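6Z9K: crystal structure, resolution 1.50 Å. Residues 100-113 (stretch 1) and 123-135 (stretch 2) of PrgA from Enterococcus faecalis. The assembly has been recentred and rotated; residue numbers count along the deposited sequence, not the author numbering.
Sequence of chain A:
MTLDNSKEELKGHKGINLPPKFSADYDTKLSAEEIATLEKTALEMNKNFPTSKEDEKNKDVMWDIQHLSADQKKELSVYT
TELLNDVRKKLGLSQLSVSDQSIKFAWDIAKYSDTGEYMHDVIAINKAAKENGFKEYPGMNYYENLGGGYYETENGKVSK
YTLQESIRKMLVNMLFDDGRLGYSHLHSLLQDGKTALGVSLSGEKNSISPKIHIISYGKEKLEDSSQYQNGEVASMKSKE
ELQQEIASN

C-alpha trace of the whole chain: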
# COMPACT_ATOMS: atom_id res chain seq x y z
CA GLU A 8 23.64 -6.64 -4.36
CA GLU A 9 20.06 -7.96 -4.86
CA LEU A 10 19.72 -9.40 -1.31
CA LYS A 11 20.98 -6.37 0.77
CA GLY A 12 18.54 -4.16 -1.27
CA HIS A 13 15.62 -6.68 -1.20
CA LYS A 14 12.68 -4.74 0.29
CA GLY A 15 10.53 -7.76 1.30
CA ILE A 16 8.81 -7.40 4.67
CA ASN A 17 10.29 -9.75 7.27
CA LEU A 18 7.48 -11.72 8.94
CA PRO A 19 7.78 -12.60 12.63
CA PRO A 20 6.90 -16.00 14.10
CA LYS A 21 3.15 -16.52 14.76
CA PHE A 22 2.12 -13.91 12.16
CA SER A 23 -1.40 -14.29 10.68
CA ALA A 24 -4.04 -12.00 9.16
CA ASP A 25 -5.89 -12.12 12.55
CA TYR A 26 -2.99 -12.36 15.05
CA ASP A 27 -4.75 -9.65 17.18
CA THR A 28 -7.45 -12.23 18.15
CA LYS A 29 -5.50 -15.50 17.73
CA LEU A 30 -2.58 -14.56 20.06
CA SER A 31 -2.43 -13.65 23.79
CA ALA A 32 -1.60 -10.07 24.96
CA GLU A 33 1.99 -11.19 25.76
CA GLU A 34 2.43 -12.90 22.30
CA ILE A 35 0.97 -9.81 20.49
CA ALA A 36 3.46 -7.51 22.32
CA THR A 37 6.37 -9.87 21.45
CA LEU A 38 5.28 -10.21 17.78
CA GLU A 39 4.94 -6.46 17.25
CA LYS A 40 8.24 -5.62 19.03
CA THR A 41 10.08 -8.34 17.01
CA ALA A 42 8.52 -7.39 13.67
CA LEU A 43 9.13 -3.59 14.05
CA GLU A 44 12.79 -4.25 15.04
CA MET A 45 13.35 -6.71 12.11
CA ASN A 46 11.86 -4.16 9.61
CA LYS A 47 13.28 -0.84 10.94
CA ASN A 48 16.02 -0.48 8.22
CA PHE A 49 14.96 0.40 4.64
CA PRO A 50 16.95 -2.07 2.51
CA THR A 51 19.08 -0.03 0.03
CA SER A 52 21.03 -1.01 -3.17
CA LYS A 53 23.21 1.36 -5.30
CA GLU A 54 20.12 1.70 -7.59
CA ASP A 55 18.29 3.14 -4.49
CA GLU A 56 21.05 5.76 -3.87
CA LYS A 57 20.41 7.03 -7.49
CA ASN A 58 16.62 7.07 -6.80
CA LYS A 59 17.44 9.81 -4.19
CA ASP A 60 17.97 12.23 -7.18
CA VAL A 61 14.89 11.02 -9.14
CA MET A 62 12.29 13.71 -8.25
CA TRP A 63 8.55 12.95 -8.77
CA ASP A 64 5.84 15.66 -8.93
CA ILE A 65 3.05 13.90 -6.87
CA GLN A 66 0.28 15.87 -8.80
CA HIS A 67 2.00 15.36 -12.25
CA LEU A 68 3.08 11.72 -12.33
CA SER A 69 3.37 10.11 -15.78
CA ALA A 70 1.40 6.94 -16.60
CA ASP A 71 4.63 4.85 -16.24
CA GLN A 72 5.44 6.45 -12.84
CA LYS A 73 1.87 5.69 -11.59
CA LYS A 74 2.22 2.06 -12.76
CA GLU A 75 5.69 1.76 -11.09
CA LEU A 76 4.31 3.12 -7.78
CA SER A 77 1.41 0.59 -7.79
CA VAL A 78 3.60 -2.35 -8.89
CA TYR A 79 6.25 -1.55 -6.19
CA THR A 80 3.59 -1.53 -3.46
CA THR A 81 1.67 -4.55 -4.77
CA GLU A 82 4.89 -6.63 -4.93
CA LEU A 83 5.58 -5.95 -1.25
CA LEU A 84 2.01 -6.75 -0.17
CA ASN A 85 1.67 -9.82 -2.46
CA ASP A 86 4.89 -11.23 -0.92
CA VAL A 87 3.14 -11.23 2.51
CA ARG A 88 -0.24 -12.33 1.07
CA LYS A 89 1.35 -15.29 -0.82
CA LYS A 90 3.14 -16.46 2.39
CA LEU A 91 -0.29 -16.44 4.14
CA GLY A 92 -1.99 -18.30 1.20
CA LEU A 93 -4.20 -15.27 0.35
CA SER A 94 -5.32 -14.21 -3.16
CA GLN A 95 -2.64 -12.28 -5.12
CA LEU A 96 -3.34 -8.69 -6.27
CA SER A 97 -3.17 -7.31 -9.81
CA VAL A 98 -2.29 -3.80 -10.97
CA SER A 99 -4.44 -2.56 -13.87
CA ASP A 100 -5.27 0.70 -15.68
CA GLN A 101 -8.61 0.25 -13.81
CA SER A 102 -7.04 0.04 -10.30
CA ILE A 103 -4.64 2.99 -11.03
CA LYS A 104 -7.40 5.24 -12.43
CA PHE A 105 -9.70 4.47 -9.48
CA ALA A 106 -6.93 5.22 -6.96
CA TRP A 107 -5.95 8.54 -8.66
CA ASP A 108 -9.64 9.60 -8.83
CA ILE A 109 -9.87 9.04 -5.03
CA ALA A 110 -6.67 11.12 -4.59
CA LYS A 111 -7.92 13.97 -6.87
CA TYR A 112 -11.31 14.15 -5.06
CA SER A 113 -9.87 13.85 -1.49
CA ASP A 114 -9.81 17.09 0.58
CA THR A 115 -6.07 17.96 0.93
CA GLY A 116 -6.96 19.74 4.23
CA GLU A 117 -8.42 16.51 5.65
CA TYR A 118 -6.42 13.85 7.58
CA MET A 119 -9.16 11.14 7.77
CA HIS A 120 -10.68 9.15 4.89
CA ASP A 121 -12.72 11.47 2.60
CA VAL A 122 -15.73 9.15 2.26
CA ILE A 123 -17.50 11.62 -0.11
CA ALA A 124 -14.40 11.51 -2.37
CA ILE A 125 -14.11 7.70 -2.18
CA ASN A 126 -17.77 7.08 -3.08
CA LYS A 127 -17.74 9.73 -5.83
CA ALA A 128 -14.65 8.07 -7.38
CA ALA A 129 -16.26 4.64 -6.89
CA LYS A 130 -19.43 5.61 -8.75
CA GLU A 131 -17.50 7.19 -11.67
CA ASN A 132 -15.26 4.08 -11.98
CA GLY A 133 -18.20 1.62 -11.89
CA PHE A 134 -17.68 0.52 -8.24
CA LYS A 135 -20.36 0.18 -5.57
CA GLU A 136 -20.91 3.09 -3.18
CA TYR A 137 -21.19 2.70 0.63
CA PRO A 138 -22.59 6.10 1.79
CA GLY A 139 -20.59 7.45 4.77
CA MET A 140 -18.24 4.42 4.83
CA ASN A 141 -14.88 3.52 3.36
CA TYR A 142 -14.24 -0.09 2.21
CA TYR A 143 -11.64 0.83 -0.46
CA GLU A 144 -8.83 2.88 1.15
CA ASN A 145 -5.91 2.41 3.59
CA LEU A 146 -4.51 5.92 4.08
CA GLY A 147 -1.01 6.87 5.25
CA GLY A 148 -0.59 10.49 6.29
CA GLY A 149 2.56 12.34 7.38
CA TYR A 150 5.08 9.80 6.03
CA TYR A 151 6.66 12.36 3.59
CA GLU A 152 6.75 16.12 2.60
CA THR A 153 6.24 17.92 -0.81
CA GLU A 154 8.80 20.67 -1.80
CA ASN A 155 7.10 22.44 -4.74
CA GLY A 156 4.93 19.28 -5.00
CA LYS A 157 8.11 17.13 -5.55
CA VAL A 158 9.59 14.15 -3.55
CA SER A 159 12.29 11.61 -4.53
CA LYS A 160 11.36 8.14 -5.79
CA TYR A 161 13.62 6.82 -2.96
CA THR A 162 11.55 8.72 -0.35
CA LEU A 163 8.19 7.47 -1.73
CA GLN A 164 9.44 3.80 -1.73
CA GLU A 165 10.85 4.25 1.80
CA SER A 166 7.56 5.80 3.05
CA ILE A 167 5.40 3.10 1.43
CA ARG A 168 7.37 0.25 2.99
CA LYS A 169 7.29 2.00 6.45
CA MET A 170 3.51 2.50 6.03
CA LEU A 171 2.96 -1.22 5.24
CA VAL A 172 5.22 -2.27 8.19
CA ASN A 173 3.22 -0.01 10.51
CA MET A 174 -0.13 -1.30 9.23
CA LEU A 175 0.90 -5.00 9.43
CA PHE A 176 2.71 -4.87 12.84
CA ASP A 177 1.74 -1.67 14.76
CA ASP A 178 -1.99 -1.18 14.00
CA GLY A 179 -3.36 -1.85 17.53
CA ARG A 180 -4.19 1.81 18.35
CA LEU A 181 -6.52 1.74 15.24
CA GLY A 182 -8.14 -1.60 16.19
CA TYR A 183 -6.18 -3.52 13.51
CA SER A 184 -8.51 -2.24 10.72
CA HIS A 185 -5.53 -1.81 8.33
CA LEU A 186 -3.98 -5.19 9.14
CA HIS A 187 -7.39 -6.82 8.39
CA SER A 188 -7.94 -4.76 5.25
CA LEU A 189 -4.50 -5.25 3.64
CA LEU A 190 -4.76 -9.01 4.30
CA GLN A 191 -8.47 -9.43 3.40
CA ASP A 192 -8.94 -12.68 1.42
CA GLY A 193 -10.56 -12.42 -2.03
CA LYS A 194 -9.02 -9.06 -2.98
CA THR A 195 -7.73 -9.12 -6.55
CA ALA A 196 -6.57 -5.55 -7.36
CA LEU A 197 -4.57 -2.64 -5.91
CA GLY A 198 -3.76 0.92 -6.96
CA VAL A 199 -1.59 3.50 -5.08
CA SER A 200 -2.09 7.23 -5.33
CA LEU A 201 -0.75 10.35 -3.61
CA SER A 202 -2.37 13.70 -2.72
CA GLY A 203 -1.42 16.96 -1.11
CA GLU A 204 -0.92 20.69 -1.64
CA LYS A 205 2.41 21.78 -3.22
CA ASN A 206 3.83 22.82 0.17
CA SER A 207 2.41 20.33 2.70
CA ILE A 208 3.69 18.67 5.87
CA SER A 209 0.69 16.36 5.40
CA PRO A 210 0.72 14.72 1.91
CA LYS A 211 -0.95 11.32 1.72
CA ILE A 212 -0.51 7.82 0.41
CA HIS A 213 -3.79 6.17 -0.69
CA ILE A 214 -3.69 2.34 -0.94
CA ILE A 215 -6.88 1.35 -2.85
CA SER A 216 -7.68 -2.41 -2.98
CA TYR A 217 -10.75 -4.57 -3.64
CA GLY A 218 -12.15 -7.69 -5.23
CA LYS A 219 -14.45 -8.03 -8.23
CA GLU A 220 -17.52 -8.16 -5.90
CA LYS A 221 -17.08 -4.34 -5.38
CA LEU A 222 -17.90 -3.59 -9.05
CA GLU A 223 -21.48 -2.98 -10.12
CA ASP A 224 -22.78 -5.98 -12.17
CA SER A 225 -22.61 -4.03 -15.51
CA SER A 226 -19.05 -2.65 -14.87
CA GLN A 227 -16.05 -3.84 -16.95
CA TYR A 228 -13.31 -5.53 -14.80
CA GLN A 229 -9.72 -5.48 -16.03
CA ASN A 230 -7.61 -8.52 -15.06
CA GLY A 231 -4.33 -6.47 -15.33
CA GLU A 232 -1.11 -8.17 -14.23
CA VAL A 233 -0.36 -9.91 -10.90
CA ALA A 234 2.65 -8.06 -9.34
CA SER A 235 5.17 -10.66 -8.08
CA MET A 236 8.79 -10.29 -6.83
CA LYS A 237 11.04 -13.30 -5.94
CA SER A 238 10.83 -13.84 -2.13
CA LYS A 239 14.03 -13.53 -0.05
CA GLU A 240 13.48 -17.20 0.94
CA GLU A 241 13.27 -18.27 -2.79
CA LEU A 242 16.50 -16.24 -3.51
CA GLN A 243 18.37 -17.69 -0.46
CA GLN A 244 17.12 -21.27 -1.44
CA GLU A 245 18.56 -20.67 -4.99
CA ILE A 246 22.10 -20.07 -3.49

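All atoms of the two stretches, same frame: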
# COMPACT_ATOMS: atom_id res chain seq x y z
N ASP A 100 -4.86 -0.70 -15.38
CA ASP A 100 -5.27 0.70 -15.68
C ASP A 100 -6.49 1.04 -14.80
O ASP A 100 -6.56 2.14 -14.30
CB ASP A 100 -5.54 0.85 -17.16
CG ASP A 100 -4.32 0.37 -17.93
OD1 ASP A 100 -3.23 0.90 -17.64
OD2 ASP A 100 -4.45 -0.62 -18.69
N GLN A 101 -7.37 0.08 -14.60
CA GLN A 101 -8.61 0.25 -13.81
C GLN A 101 -8.26 0.59 -12.36
O GLN A 101 -8.77 1.56 -11.82
CB GLN A 101 -9.43 -1.03 -13.84
CG GLN A 101 -10.66 -1.00 -12.97
CD GLN A 101 -11.55 -2.18 -13.30
OE1 GLN A 101 -11.20 -3.33 -13.09
NE2 GLN A 101 -12.76 -1.87 -13.74
N SER A 102 -7.37 -0.17 -11.74
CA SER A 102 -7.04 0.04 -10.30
C SER A 102 -6.30 1.38 -10.13
O SER A 102 -6.53 2.11 -9.14
CB SER A 102 -6.28 -1.14 -9.74
OG SER A 102 -4.93 -1.19 -10.20
N ILE A 103 -5.42 1.71 -11.05
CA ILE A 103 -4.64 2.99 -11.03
C ILE A 103 -5.61 4.16 -11.18
O ILE A 103 -5.55 5.11 -10.40
CB ILE A 103 -3.57 2.95 -12.11
CG1 ILE A 103 -2.54 1.88 -11.75
CG2 ILE A 103 -2.90 4.30 -12.28
CD1 ILE A 103 -1.57 1.62 -12.90
N LYS A 104 -6.49 4.10 -12.15
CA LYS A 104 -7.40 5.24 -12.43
C LYS A 104 -8.30 5.44 -11.22
O LYS A 104 -8.54 6.60 -10.85
CB LYS A 104 -8.25 5.03 -13.69
CG LYS A 104 -9.20 6.18 -14.01
CD LYS A 104 -9.96 5.93 -15.27
CE LYS A 104 -11.05 6.94 -15.54
NZ LYS A 104 -12.13 6.94 -14.51
N PHE A 105 -8.80 4.37 -10.63
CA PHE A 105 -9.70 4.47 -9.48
C PHE A 105 -8.92 5.13 -8.35
O PHE A 105 -9.43 6.13 -7.72
CB PHE A 105 -10.24 3.09 -9.10
CG PHE A 105 -11.18 3.02 -7.94
CD1 PHE A 105 -11.94 4.09 -7.48
CD2 PHE A 105 -11.36 1.77 -7.35
CE1 PHE A 105 -12.84 3.93 -6.45
CE2 PHE A 105 -12.24 1.63 -6.31
CZ PHE A 105 -12.97 2.69 -5.86
N ALA A 106 -7.72 4.64 -8.06
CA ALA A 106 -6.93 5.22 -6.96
C ALA A 106 -6.67 6.73 -7.17
O ALA A 106 -6.79 7.54 -6.20
CB ALA A 106 -5.61 4.50 -6.82
N TRP A 107 -6.31 7.13 -8.39
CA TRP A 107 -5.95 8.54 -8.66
C TRP A 107 -7.21 9.41 -8.63
O TRP A 107 -7.09 10.60 -8.26
CB TRP A 107 -5.09 8.66 -9.93
CG TRP A 107 -3.69 8.22 -9.60
CD1 TRP A 107 -3.17 6.96 -9.78
CD2 TRP A 107 -2.68 8.98 -8.92
NE1 TRP A 107 -1.88 6.92 -9.32
CE2 TRP A 107 -1.56 8.13 -8.76
CE3 TRP A 107 -2.59 10.29 -8.46
CZ2 TRP A 107 -0.37 8.58 -8.17
CZ3 TRP A 107 -1.43 10.72 -7.84
CH2 TRP A 107 -0.32 9.87 -7.73
N ASP A 108 -8.38 8.87 -9.00
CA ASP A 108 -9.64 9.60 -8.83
C ASP A 108 -9.89 9.85 -7.33
O ASP A 108 -10.28 10.99 -6.96
CB ASP A 108 -10.79 8.94 -9.57
CG ASP A 108 -10.78 9.14 -11.06
OD1 ASP A 108 -9.92 9.93 -11.57
OD2 ASP A 108 -11.60 8.48 -11.71
N ILE A 109 -9.68 8.84 -6.50
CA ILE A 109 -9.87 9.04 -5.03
C ILE A 109 -8.94 10.18 -4.59
O ILE A 109 -9.32 11.04 -3.83
CB ILE A 109 -9.70 7.74 -4.24
CG1 ILE A 109 -10.84 6.75 -4.52
CG2 ILE A 109 -9.50 8.04 -2.74
CD1 ILE A 109 -10.69 5.39 -3.89
N ALA A 110 -7.69 10.15 -5.03
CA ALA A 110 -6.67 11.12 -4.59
C ALA A 110 -7.10 12.53 -5.03
O ALA A 110 -7.12 13.46 -4.17
CB ALA A 110 -5.31 10.68 -5.13
N LYS A 111 -7.50 12.68 -6.28
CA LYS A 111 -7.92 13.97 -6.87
C LYS A 111 -9.12 14.55 -6.09
O LYS A 111 -9.16 15.77 -5.80
CB LYS A 111 -8.35 13.74 -8.32
CG LYS A 111 -8.70 14.99 -9.07
CD LYS A 111 -8.78 14.75 -10.55
CE LYS A 111 -9.95 13.90 -11.00
NZ LYS A 111 -10.34 14.32 -12.36
N TYR A 112 -10.06 13.71 -5.70
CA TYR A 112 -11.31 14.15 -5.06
C TYR A 112 -11.13 14.33 -3.55
O TYR A 112 -12.04 14.90 -2.94
CB TYR A 112 -12.44 13.17 -5.38
CG TYR A 112 -12.85 13.14 -6.83
CD1 TYR A 112 -12.55 14.17 -7.72
CD2 TYR A 112 -13.63 12.10 -7.31
CE1 TYR A 112 -12.98 14.14 -9.04
CE2 TYR A 112 -14.07 12.05 -8.61
CZ TYR A 112 -13.77 13.10 -9.47
OH TYR A 112 -14.23 13.05 -10.76
N SER A 113 -10.06 13.80 -2.97
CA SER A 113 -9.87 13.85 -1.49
C SER A 113 -9.41 15.25 -1.05
O SER A 113 -8.46 15.79 -1.63
CB SER A 113 -8.91 12.79 -1.01
OG SER A 113 -9.52 11.51 -1.12
N ILE A 123 -16.77 11.02 1.04
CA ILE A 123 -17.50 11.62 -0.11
C ILE A 123 -16.64 11.44 -1.35
O ILE A 123 -17.15 11.02 -2.40
CB ILE A 123 -17.78 13.10 0.13
CG1 ILE A 123 -18.84 13.22 1.22
CG2 ILE A 123 -18.19 13.77 -1.17
CD1 ILE A 123 -19.10 14.58 1.64
N ALA A 124 -15.35 11.69 -1.26
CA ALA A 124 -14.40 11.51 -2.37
C ALA A 124 -14.35 10.04 -2.80
O ALA A 124 -14.32 9.73 -4.02
CB ALA A 124 -13.02 11.94 -1.97
N ILE A 125 -14.26 9.12 -1.84
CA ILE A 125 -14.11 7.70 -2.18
C ILE A 125 -15.34 7.21 -2.93
O ILE A 125 -15.19 6.54 -3.95
CB ILE A 125 -13.83 6.91 -0.88
CG1 ILE A 125 -12.46 7.30 -0.29
CG2 ILE A 125 -13.91 5.42 -1.13
CD1 ILE A 125 -12.28 6.89 1.18
N ASN A 126 -16.53 7.52 -2.43
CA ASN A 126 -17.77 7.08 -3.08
C ASN A 126 -18.00 7.79 -4.42
O ASN A 126 -18.50 7.13 -5.34
CB ASN A 126 -18.93 7.25 -2.14
CG ASN A 126 -18.88 6.20 -1.05
OD1 ASN A 126 -18.78 5.02 -1.36
ND2 ASN A 126 -18.94 6.61 0.22
N LYS A 127 -17.59 9.03 -4.53
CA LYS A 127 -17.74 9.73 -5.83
C LYS A 127 -16.84 9.03 -6.86
O LYS A 127 -17.27 8.78 -8.01
CB LYS A 127 -17.37 11.19 -5.71
CG LYS A 127 -17.55 12.04 -6.95
CD LYS A 127 -17.11 13.48 -6.74
CE LYS A 127 -17.68 14.43 -7.77
NZ LYS A 127 -17.11 14.25 -9.14
N ALA A 128 -15.60 8.80 -6.52
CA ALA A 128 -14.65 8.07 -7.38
C ALA A 128 -15.21 6.68 -7.69
O ALA A 128 -15.09 6.21 -8.81
CB ALA A 128 -13.29 7.98 -6.72
N ALA A 129 -15.74 6.00 -6.68
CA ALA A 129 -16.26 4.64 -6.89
C ALA A 129 -17.34 4.70 -7.96
O ALA A 129 -17.27 3.96 -8.97
CB ALA A 129 -16.75 4.09 -5.59
N LYS A 130 -18.30 5.59 -7.80
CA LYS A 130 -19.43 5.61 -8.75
C LYS A 130 -18.91 5.87 -10.18
O LYS A 130 -19.31 5.18 -11.14
CB LYS A 130 -20.42 6.68 -8.34
CG LYS A 130 -21.56 6.80 -9.34
CD LYS A 130 -22.44 7.97 -9.13
CE LYS A 130 -23.43 8.12 -10.28
NZ LYS A 130 -24.73 7.50 -9.96
N GLU A 131 -17.97 6.82 -10.33
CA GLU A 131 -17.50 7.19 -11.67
C GLU A 131 -16.66 6.09 -12.30
O GLU A 131 -16.54 6.09 -13.55
CB GLU A 131 -16.68 8.45 -11.56
CG GLU A 131 -17.55 9.64 -11.23
CD GLU A 131 -16.77 10.92 -10.94
OE1 GLU A 131 -15.59 11.01 -11.34
OE2 GLU A 131 -17.41 11.84 -10.39
N ASN A 132 -16.09 5.20 -11.49
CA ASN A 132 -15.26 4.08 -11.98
C ASN A 132 -16.03 2.76 -12.02
O ASN A 132 -15.42 1.74 -12.39
CB ASN A 132 -13.98 3.98 -11.15
CG ASN A 132 -13.00 5.08 -11.52
OD1 ASN A 132 -12.25 4.93 -12.48
ND2 ASN A 132 -13.08 6.23 -10.86
N GLY A 133 -17.32 2.79 -11.75
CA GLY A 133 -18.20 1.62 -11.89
C GLY A 133 -18.18 0.75 -10.65
O GLY A 133 -18.69 -0.39 -10.74
N PHE A 134 -17.69 1.26 -9.52
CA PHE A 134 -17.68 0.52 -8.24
C PHE A 134 -18.90 0.89 -7.41
O PHE A 134 -19.43 2.00 -7.47
CB PHE A 134 -16.39 0.82 -7.48
CG PHE A 134 -15.17 0.23 -8.12
CD1 PHE A 134 -14.52 0.88 -9.16
CD2 PHE A 134 -14.70 -1.03 -7.77
CE1 PHE A 134 -13.41 0.36 -9.78
CE2 PHE A 134 -13.57 -1.56 -8.37
CZ PHE A 134 -12.93 -0.88 -9.38
N LYS A 135 -19.26 -0.01 -6.51
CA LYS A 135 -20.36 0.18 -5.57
C LYS A 135 -20.01 1.29 -4.58
O LYS A 135 -18.86 1.43 -4.18
CB LYS A 135 -20.65 -1.11 -4.82
CG LYS A 135 -21.16 -2.19 -5.77
CD LYS A 135 -21.21 -3.53 -5.12
CE LYS A 135 -22.03 -4.44 -6.01
NZ LYS A 135 -21.90 -5.84 -5.57
O HOH W 1 -11.06 2.57 -13.06
O HOH W 2 -13.33 1.12 -14.00
O HOH W 3 -14.37 8.32 -14.95
O HOH W 4 -13.76 9.85 -12.91

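Two helices of one chain, 100-112 and one that enters the second stretch at its start, pack in a roughly antiparallel pair at 141°, joined by a small apolar core that is bordered by a chain of polar and charged side chains. The axes approach to 8.2 Å, and the two stretches together bury 719 Å².

Alanine makes this closeness possible. Ala 124 and Ala 128, one turn apart, both point toward the first helix, and their methyl groups let larger partners settle against the backbone. Ala 128 is a knob among Phe 105, Asp 108, Ile 109 and Tyr 112, its CB 3.5 Å from CG1 of Ile 109. Tyr 112 fits in the reverse sense, among Ala 124, Lys 127, Ala 128 and Glu 131; its CB lies 3.7 Å from CB of Ala 124. Nearby, the branched side chains of Ile 109 and Ile 125 meet with CG2 of the former 3.9 Å from CG1 of the latter.

At the other end of the contact, the buried ring of Phe 105, with chi1 in t, reaches CE1 to within 3.5 Å of CA of Ala 129. Phe 134 lies beyond Gly 133, whose positive phi, a conformation favourable to glycine, belongs to a Schellman motif. The ring of Phe 134 forms an offset stack with that of Phe 105, the centroids 4.2 Å apart and the planes at 15°. The aliphatic CG of Gln 101 lies at the edge of the Phe 134 ring, 4.2 Å from its CZ.

Asn 132 suits its position because its amide can donate and accept at once. ND2 donates to OD2 of Asp 108 at 2.8 Å, almost linearly, and to O of Ala 128 in its own stretch at 2.9 Å, while OD1 accepts from NZ of Lys 104 at 2.9 Å. Lys 104, extended until chi4 turns to m, also forms a salt bridge from NZ to OD2 of Asp 108 at 3.2 Å, closing a compact polar cluster. A water donates to both O of Gln 101 and OD1 of Asn 132, extending this network.

Tyr 112 combines an apolar ring with a polar tip. Its OH donates to OE1 of Glu 131 at 2.5 Å, while CD of Lys 127 lies over one ring face, 4.1 Å from the centroid. NZ of Lys 127 makes an off-centre cation-pi contact and a 2.7 Å salt bridge to OE2 of Glu 131. Another water donates to OD2 of Asp 108 and OE1 of Glu 131, linking the two polar groups.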